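Local coordinates for high affinity transport system protein p37 (Mycoplasma hyorhinis, PDB 3EKI) that binds thiamine diphosphate as the extracytoplasmic lipoprotein component of a high-affinity transport system, at residues E262-I265 with L266-F270; K289-S292 with A293-G297; D388-K392 with E393-V397. One frame throughout, in Å; residues are numbered along the deposited sequence.

Interaction 1: E262-I265 with L266-F270; sequences EETI and LKNHF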
loop_
_atom_site.group_PDB
_atom_site.type_symbol
_atom_site.label_atom_id
_atom_site.label_comp_id
_atom_site.label_asym_id
_atom_site.label_seq_id
_atom_site.Cartn_x
_atom_site.Cartn_y
_atom_site.Cartn_z
ATOM N N GLU A 262 9.821 -5.538 6.126
ATOM C CA GLU A 262 11.139 -6.066 5.747
ATOM C C GLU A 262 12.009 -6.265 6.987
ATOM O O GLU A 262 12.754 -7.244 7.050
ATOM C CB GLU A 262 11.827 -5.143 4.734
ATOM C CG GLU A 262 11.138 -5.083 3.391
ATOM C CD GLU A 262 10.016 -4.078 3.233
ATOM O OE1 GLU A 262 9.653 -3.406 4.218
ATOM O OE2 GLU A 262 9.529 -3.974 2.081
ATOM N N GLU A 263 11.935 -5.323 7.941
ATOM C CA GLU A 263 12.649 -5.513 9.203
ATOM C C GLU A 263 12.304 -6.848 9.829
ATOM O O GLU A 263 13.165 -7.606 10.298
ATOM C CB GLU A 263 12.330 -4.372 10.176
ATOM C CG GLU A 263 12.772 -4.616 11.624
ATOM C CD GLU A 263 12.474 -3.388 12.446
ATOM O OE1 GLU A 263 13.357 -2.817 13.091
ATOM O OE2 GLU A 263 11.290 -2.957 12.438
ATOM N N THR A 264 11.020 -7.218 9.874
ATOM C CA THR A 264 10.582 -8.497 10.399
ATOM C C THR A 264 11.211 -9.680 9.657
ATOM O O THR A 264 11.694 -10.621 10.302
ATOM C CB THR A 264 9.043 -8.633 10.299
ATOM O OG1 THR A 264 8.450 -7.641 11.149
ATOM C CG2 THR A 264 8.547 -9.968 10.813
ATOM N N ILE A 265 11.209 -9.649 8.324
ATOM C CA ILE A 265 11.842 -10.753 7.586
ATOM C C ILE A 265 13.338 -10.901 7.913
ATOM O O ILE A 265 13.823 -12.017 8.118
ATOM C CB ILE A 265 11.643 -10.541 6.080
ATOM C CG1 ILE A 265 10.165 -10.603 5.640
ATOM C CG2 ILE A 265 12.446 -11.531 5.265
ATOM C CD1 ILE A 265 9.416 -11.828 6.122
ATOM N N LEU A 266 14.049 -9.788 7.971
ATOM C CA LEU A 266 15.478 -9.756 8.285
ATOM C C LEU A 266 15.758 -10.245 9.681
ATOM O O LEU A 266 16.718 -10.991 9.896
ATOM C CB LEU A 266 16.030 -8.338 8.076
ATOM C CG LEU A 266 16.030 -7.817 6.640
ATOM C CD1 LEU A 266 16.573 -6.404 6.542
ATOM C CD2 LEU A 266 16.826 -8.730 5.715
ATOM N N LYS A 267 14.924 -9.833 10.635
ATOM C CA LYS A 267 15.050 -10.353 11.986
ATOM C C LYS A 267 14.759 -11.834 12.078
ATOM O O LYS A 267 15.475 -12.570 12.785
ATOM C CB LYS A 267 14.112 -9.565 12.922
ATOM C CG LYS A 267 14.219 -9.995 14.380
ATOM C CD LYS A 267 14.733 -8.831 15.225
ATOM C CE LYS A 267 13.635 -7.845 15.587
ATOM N NZ LYS A 267 13.741 -6.548 14.855
ATOM N N ASN A 268 13.748 -12.350 11.381
ATOM C CA ASN A 268 13.397 -13.753 11.398
ATOM C C ASN A 268 14.454 -14.602 10.687
ATOM O O ASN A 268 14.630 -15.775 11.026
ATOM C CB ASN A 268 12.028 -13.983 10.762
ATOM C CG ASN A 268 10.926 -13.445 11.676
ATOM O OD1 ASN A 268 11.199 -13.121 12.835
ATOM N ND2 ASN A 268 9.711 -13.335 11.166
ATOM N N HIS A 269 15.140 -14.012 9.713
ATOM C CA HIS A 269 16.163 -14.725 8.957
ATOM C C HIS A 269 17.505 -14.704 9.681
ATOM O O HIS A 269 18.074 -15.753 9.984
ATOM C CB HIS A 269 16.311 -14.124 7.558
ATOM C CG HIS A 269 17.133 -14.958 6.626
ATOM N ND1 HIS A 269 16.726 -16.198 6.181
ATOM C CD2 HIS A 269 18.339 -14.732 6.054
ATOM C CE1 HIS A 269 17.645 -16.699 5.376
ATOM N NE2 HIS A 269 18.634 -15.830 5.281
ATOM N N PHE A 270 18.004 -13.504 9.955
ATOM C CA PHE A 270 19.283 -13.345 10.638
ATOM C C PHE A 270 19.103 -13.299 12.151
ATOM O O PHE A 270 19.602 -12.392 12.818
ATOM C CB PHE A 270 19.994 -12.079 10.154
ATOM C CG PHE A 270 20.255 -12.056 8.676
ATOM C CD1 PHE A 270 21.433 -12.568 8.159
ATOM C CD2 PHE A 270 19.322 -11.524 7.803
ATOM C CE1 PHE A 270 21.676 -12.549 6.799
ATOM C CE2 PHE A 270 19.560 -11.502 6.441
ATOM C CZ PHE A 270 20.738 -12.016 5.939
#
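The flat carboxamide of N268 stands alongside T264, its ND2 3.6 Å from the methyl CG2 of T264, and one residue further on two rings close the helix. H269 lays its CD2 over one face of the F270 ring, 3.5 Å above that plane and displaced to the rim; CD2 of F270 in turn sits in plane at the imidazole edge, and the carbonyl O of L266 lies in plane at the edge of the phenyl. W235 stacks on the imidazole, whose nitrogens bond to the hydroxyl of Y162 and the carbonyl of W235. E263 and K267 run alongside one another. CG of K267 is anti to the backbone N (chi1 -177°), and bends further out curl the chain back until NZ is 3.9 Å from CG of E263. The charges stay beyond salt-bridge distance (4.1 Å, E263 OE1 to K267 NZ); NZ bonds to the carbonyl of T275 and OE1 to the amide of L277, at the start of helix 277-283. T264 OG1 bonds to the carbonyls of K260 and I402, and N268 ND2 to the terminal carboxylate of K403. The backbone ladder links the two segments, N of L266 reaching O of E262 at 3.0 Å and N of K267 reaching O of E263 at 2.9 Å. The rung from N of H269 to O of I265 is more bent (137° at the hydrogen), and N of F270 to O of L266 adds another. L266 and E262 face F306 and I219 of the mixed sheet. These are the last two turns of helix 256-269, packed on a sheet in an alpha/beta lobe and ending where F270 leaves helical geometry among W235, W240 and F243.

Interaction 2: K289-S292 with A293-G297; sequences KQKS and ADTLG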
loop_
_atom_site.group_PDB
_atom_site.type_symbol
_atom_site.label_atom_id
_atom_site.label_comp_id
_atom_site.label_asym_id
_atom_site.label_seq_id
_atom_site.Cartn_x
_atom_site.Cartn_y
_atom_site.Cartn_z
ATOM N N LYS A 289 20.280 4.226 3.862
ATOM C CA LYS A 289 19.872 5.485 3.242
ATOM C C LYS A 289 18.384 5.445 2.929
ATOM O O LYS A 289 17.847 4.406 2.530
ATOM C CB LYS A 289 20.670 5.758 1.977
ATOM C CG LYS A 289 20.448 7.145 1.393
ATOM C CD LYS A 289 21.257 7.300 0.109
ATOM C CE LYS A 289 22.722 7.559 0.475
ATOM N NZ LYS A 289 22.853 8.971 0.947
ATOM N N GLN A 290 17.718 6.578 3.131
ATOM C CA GLN A 290 16.277 6.635 2.866
ATOM C C GLN A 290 16.027 7.121 1.447
ATOM O O GLN A 290 16.186 8.316 1.135
ATOM C CB GLN A 290 15.545 7.519 3.891
ATOM C CG GLN A 290 14.028 7.469 3.771
ATOM C CD GLN A 290 13.293 8.608 4.439
ATOM O OE1 GLN A 290 13.417 8.791 5.642
ATOM N NE2 GLN A 290 12.542 9.383 3.680
ATOM N N LYS A 291 15.651 6.192 0.585
ATOM C CA LYS A 291 15.421 6.427 -0.827
ATOM C C LYS A 291 14.480 5.360 -1.383
ATOM O O LYS A 291 14.455 4.244 -0.867
ATOM C CB LYS A 291 16.699 6.372 -1.664
ATOM C CG LYS A 291 17.834 7.290 -1.305
ATOM C CD LYS A 291 17.858 8.568 -2.106
ATOM C CE LYS A 291 18.210 8.325 -3.565
ATOM N NZ LYS A 291 18.038 9.594 -4.346
ATOM N N SER A 292 13.751 5.688 -2.442
ATOM C CA SER A 292 12.894 4.729 -3.119
ATOM C C SER A 292 13.715 3.646 -3.802
ATOM O O SER A 292 14.765 3.945 -4.358
ATOM C CB SER A 292 12.027 5.460 -4.152
ATOM O OG SER A 292 11.233 4.557 -4.901
ATOM N N ALA A 293 13.232 2.420 -3.784
ATOM C CA ALA A 293 13.897 1.299 -4.426
ATOM C C ALA A 293 14.082 1.545 -5.910
ATOM O O ALA A 293 15.029 1.045 -6.532
ATOM C CB ALA A 293 13.132 0.025 -4.150
ATOM N N ASP A 294 13.232 2.360 -6.543
ATOM C CA ASP A 294 13.468 2.495 -7.991
ATOM C C ASP A 294 14.692 3.355 -8.295
ATOM O O ASP A 294 15.031 3.460 -9.484
ATOM C CB ASP A 294 12.240 2.974 -8.739
ATOM C CG ASP A 294 11.670 4.300 -8.326
ATOM O OD1 ASP A 294 12.351 5.092 -7.646
ATOM O OD2 ASP A 294 10.493 4.569 -8.677
ATOM N N THR A 295 15.392 3.907 -7.318
ATOM C CA THR A 295 16.650 4.589 -7.503
ATOM C C THR A 295 17.862 3.737 -7.133
ATOM O O THR A 295 18.979 4.241 -7.231
ATOM C CB THR A 295 16.773 5.899 -6.700
ATOM O OG1 THR A 295 16.791 5.610 -5.294
ATOM C CG2 THR A 295 15.563 6.758 -6.998
ATOM N N LEU A 296 17.640 2.503 -6.733
ATOM C CA LEU A 296 18.780 1.669 -6.312
ATOM C C LEU A 296 19.900 1.599 -7.345
ATOM O O LEU A 296 21.067 1.565 -6.949
ATOM C CB LEU A 296 18.284 0.259 -6.008
ATOM C CG LEU A 296 19.327 -0.730 -5.464
ATOM C CD1 LEU A 296 19.952 -0.193 -4.194
ATOM C CD2 LEU A 296 18.654 -2.068 -5.240
ATOM N N GLY A 297 19.516 1.555 -8.617
ATOM C CA GLY A 297 20.492 1.418 -9.682
ATOM C C GLY A 297 21.435 2.582 -9.828
ATOM O O GLY A 297 22.479 2.439 -10.490
#
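A type I beta-turn, S292 to T295, opens the 3-10 segment that follows edge strand 288-290, and the carbonyl of S292 is its focus. That oxygen accepts two bonds from one residue. N of T295 approaches O of S292 at 3.0 Å from above the carbonyl plane, whereas the hydroxyl OG1 of T295 donates to O of S292 at 2.8 Å and lies in that plane. With chi1 at 66°, OG1 sits between the backbone N and the carbonyl carbon of T295, which folds the hydroxyl back over the start of the turn. The double grip limits rotation of the threonine. K291 crosses the T295 side chain at about a right angle; its bent aliphatic chain brings CE to 3.5 Å from OG1 of T295. OG of S292 lies 3.0 Å from OD1 of D294, a weak hydrogen bond whose proton has another acceptor within reach. The next 3-10 bond, from N of L296 to O of A293, carries the turn onward. A293 rests on A305 and S307 and L296 on A305 and L249, so the apolar residues face strands 248-250 and 304-308 while S292 is exposed. Backbone bonds join K291 to H250 and D294 to F324. The arrangement is a consecutive 3-10 turn with a threonine hydroxyl bonded to the carbonyl three residues earlier, leading from an edge strand into a connection of the mixed sheet.

Interaction 3: D388-K392 with E393-V397; sequences DNFQK and EIVEV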
loop_
_atom_site.group_PDB
_atom_site.type_symbol
_atom_site.label_atom_id
_atom_site.label_comp_id
_atom_site.label_asym_id
_atom_site.label_seq_id
_atom_site.Cartn_x
_atom_site.Cartn_y
_atom_site.Cartn_z
ATOM N N ASP A 388 -16.258 -5.958 9.803
ATOM C CA ASP A 388 -17.199 -6.500 10.785
ATOM C C ASP A 388 -16.555 -6.600 12.159
ATOM O O ASP A 388 -17.243 -6.541 13.183
ATOM C CB ASP A 388 -17.683 -7.868 10.283
ATOM C CG ASP A 388 -18.299 -7.817 8.898
ATOM O OD1 ASP A 388 -19.321 -7.126 8.709
ATOM O OD2 ASP A 388 -17.775 -8.472 7.972
ATOM N N ASN A 389 -15.227 -6.749 12.184
ATOM C CA ASN A 389 -14.448 -6.926 13.395
ATOM C C ASN A 389 -13.012 -6.427 13.158
ATOM O O ASN A 389 -12.228 -7.191 12.589
ATOM C CB ASN A 389 -14.407 -8.390 13.806
ATOM C CG ASN A 389 -13.771 -8.586 15.166
ATOM O OD1 ASN A 389 -12.900 -7.817 15.583
ATOM N ND2 ASN A 389 -14.220 -9.629 15.864
ATOM N N PHE A 390 -12.751 -5.215 13.576
ATOM C CA PHE A 390 -11.462 -4.602 13.285
ATOM C C PHE A 390 -10.319 -5.361 13.949
ATOM O O PHE A 390 -9.271 -5.543 13.325
ATOM C CB PHE A 390 -11.457 -3.163 13.748
ATOM C CG PHE A 390 -10.160 -2.404 13.500
ATOM C CD1 PHE A 390 -9.837 -2.013 12.220
ATOM C CD2 PHE A 390 -9.292 -2.073 14.519
ATOM C CE1 PHE A 390 -8.697 -1.290 11.949
ATOM C CE2 PHE A 390 -8.142 -1.350 14.277
ATOM C CZ PHE A 390 -7.831 -0.960 12.982
ATOM N N GLN A 391 -10.523 -5.795 15.184
ATOM C CA GLN A 391 -9.431 -6.520 15.842
ATOM C C GLN A 391 -9.019 -7.776 15.108
ATOM O O GLN A 391 -7.827 -8.098 14.924
ATOM C CB GLN A 391 -9.825 -6.849 17.289
ATOM C CG GLN A 391 -8.745 -7.713 17.931
ATOM C CD GLN A 391 -7.548 -6.875 18.355
ATOM O OE1 GLN A 391 -7.615 -5.641 18.397
ATOM N NE2 GLN A 391 -6.458 -7.575 18.677
ATOM N N LYS A 392 -9.999 -8.543 14.653
ATOM C CA LYS A 392 -9.765 -9.794 13.953
ATOM C C LYS A 392 -9.297 -9.647 12.513
ATOM O O LYS A 392 -8.356 -10.296 12.052
ATOM C CB LYS A 392 -11.084 -10.571 13.949
ATOM C CG LYS A 392 -11.065 -11.955 13.342
ATOM C CD LYS A 392 -12.156 -12.869 13.880
ATOM C CE LYS A 392 -12.621 -12.549 15.293
ATOM N NZ LYS A 392 -13.485 -13.612 15.885
ATOM N N GLU A 393 -9.949 -8.742 11.782
ATOM C CA GLU A 393 -9.732 -8.621 10.379
ATOM C C GLU A 393 -8.526 -7.745 10.027
ATOM O O GLU A 393 -7.975 -7.872 8.982
ATOM C CB GLU A 393 -10.977 -8.013 9.732
ATOM C CG GLU A 393 -12.121 -8.973 9.583
ATOM C CD GLU A 393 -13.259 -8.318 8.900
ATOM O OE1 GLU A 393 -13.359 -8.489 7.705
ATOM O OE2 GLU A 393 -13.867 -7.542 9.554
ATOM N N ILE A 394 -8.160 -6.852 10.917
ATOM C CA ILE A 394 -7.069 -5.944 10.625
ATOM C C ILE A 394 -5.932 -6.075 11.641
ATOM O O ILE A 394 -4.852 -6.263 11.271
ATOM C CB ILE A 394 -7.506 -4.443 10.572
ATOM C CG1 ILE A 394 -8.722 -4.274 9.690
ATOM C CG2 ILE A 394 -6.400 -3.536 10.057
ATOM C CD1 ILE A 394 -8.484 -4.566 8.322
ATOM N N VAL A 395 -6.244 -5.871 12.910
ATOM C CA VAL A 395 -5.198 -5.823 13.909
ATOM C C VAL A 395 -4.443 -7.160 13.997
ATOM O O VAL A 395 -3.274 -7.190 13.979
ATOM C CB VAL A 395 -5.701 -5.458 15.375
ATOM C CG1 VAL A 395 -4.585 -5.563 16.337
ATOM C CG2 VAL A 395 -6.294 -4.107 15.395
ATOM N N GLU A 396 -5.177 -8.235 14.099
ATOM C CA GLU A 396 -4.513 -9.531 14.267
ATOM C C GLU A 396 -3.733 -9.857 12.994
ATOM O O GLU A 396 -2.793 -10.511 13.064
ATOM C CB GLU A 396 -5.472 -10.681 14.598
ATOM C CG GLU A 396 -5.905 -10.631 15.999
ATOM C CD GLU A 396 -7.035 -11.533 16.303
ATOM O OE1 GLU A 396 -7.429 -12.319 15.505
ATOM O OE2 GLU A 396 -7.526 -11.408 17.373
ATOM N N VAL A 397 -4.194 -9.432 11.861
ATOM C CA VAL A 397 -3.497 -9.780 10.655
ATOM C C VAL A 397 -2.179 -9.022 10.618
ATOM O O VAL A 397 -1.192 -9.566 10.266
ATOM C CB VAL A 397 -4.351 -9.417 9.419
ATOM C CG1 VAL A 397 -3.643 -9.626 8.012
ATOM C CG2 VAL A 397 -5.586 -10.176 9.462
#
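F390 lays its ring obliquely against I394, CD1 3.6 Å from CG1 of I394, and its CD2-CE2 side meets V395, with CE2 3.5 Å from the methyl CG2 of V395. The ring thus bridges the positions four and five residues ahead, and it also packs on L130, V131 and L134 of helix 127-136 and on P143. The exposed Q391 crosses V395 at a slant: CG is anti to the backbone N (chi1 175°) and a bend at chi2 turns the carboxamide back, placing OE1 3.6 Å from CB of V395. Its amide and the carboxylate of E396 stand almost perpendicular, with planes 79° apart. Two side-chain acceptors serve the start of the helix. OD1 of N389, the N-cap residue, receives N of K392 from well above its carbonyl plane. From E393, an extended side chain returns to the residues just before the helix, where OE2 takes N of D388 at 2.9 Å through its syn lone pair and N of N389 at 3.1 Å nearly end-on to the C-O bond. The carboxylate of D388 lies nearby and would probably disfavour a second negative charge, while the two amides and the helix start should favour it. Within the helix the ladder widens. O of F390 accepts both N of I394 (3.0 Å) and N of V395 (3.1 Å), and O of Q391 accepts N of E396 at 2.8 Å, a five-residue step. An asparagine N-cap with a glutamate bonding back to the N-cap amide resembles a capping box, although the glutamate here comes one residue later than in the classical form; a pi-type turn follows in the first turns of the C-terminal helix.

How the interactions relate
Interaction 1 is largely buried, interaction 2 partly so, and interaction 3 lies at the surface apart from I394. Each is a local contact within its own continuous stretch of chain. Helix 256-269 and the 3-10 turn at 293-297 both pack against strand 304-308 of the same mixed sheet, whereas helix 390-402, across the chain's centre from interaction 2, leans on helix 127-136. Its far end nevertheless returns to interaction 1, whose polar side chains bind the terminal residues. The chemistry follows place: a regular ladder closing among aromatic rings in 262-270, a carbonyl doubly gripped in 289-297, and an asparagine cap, a glutamate bonded to the preceding amides and a widened turn in 388-397.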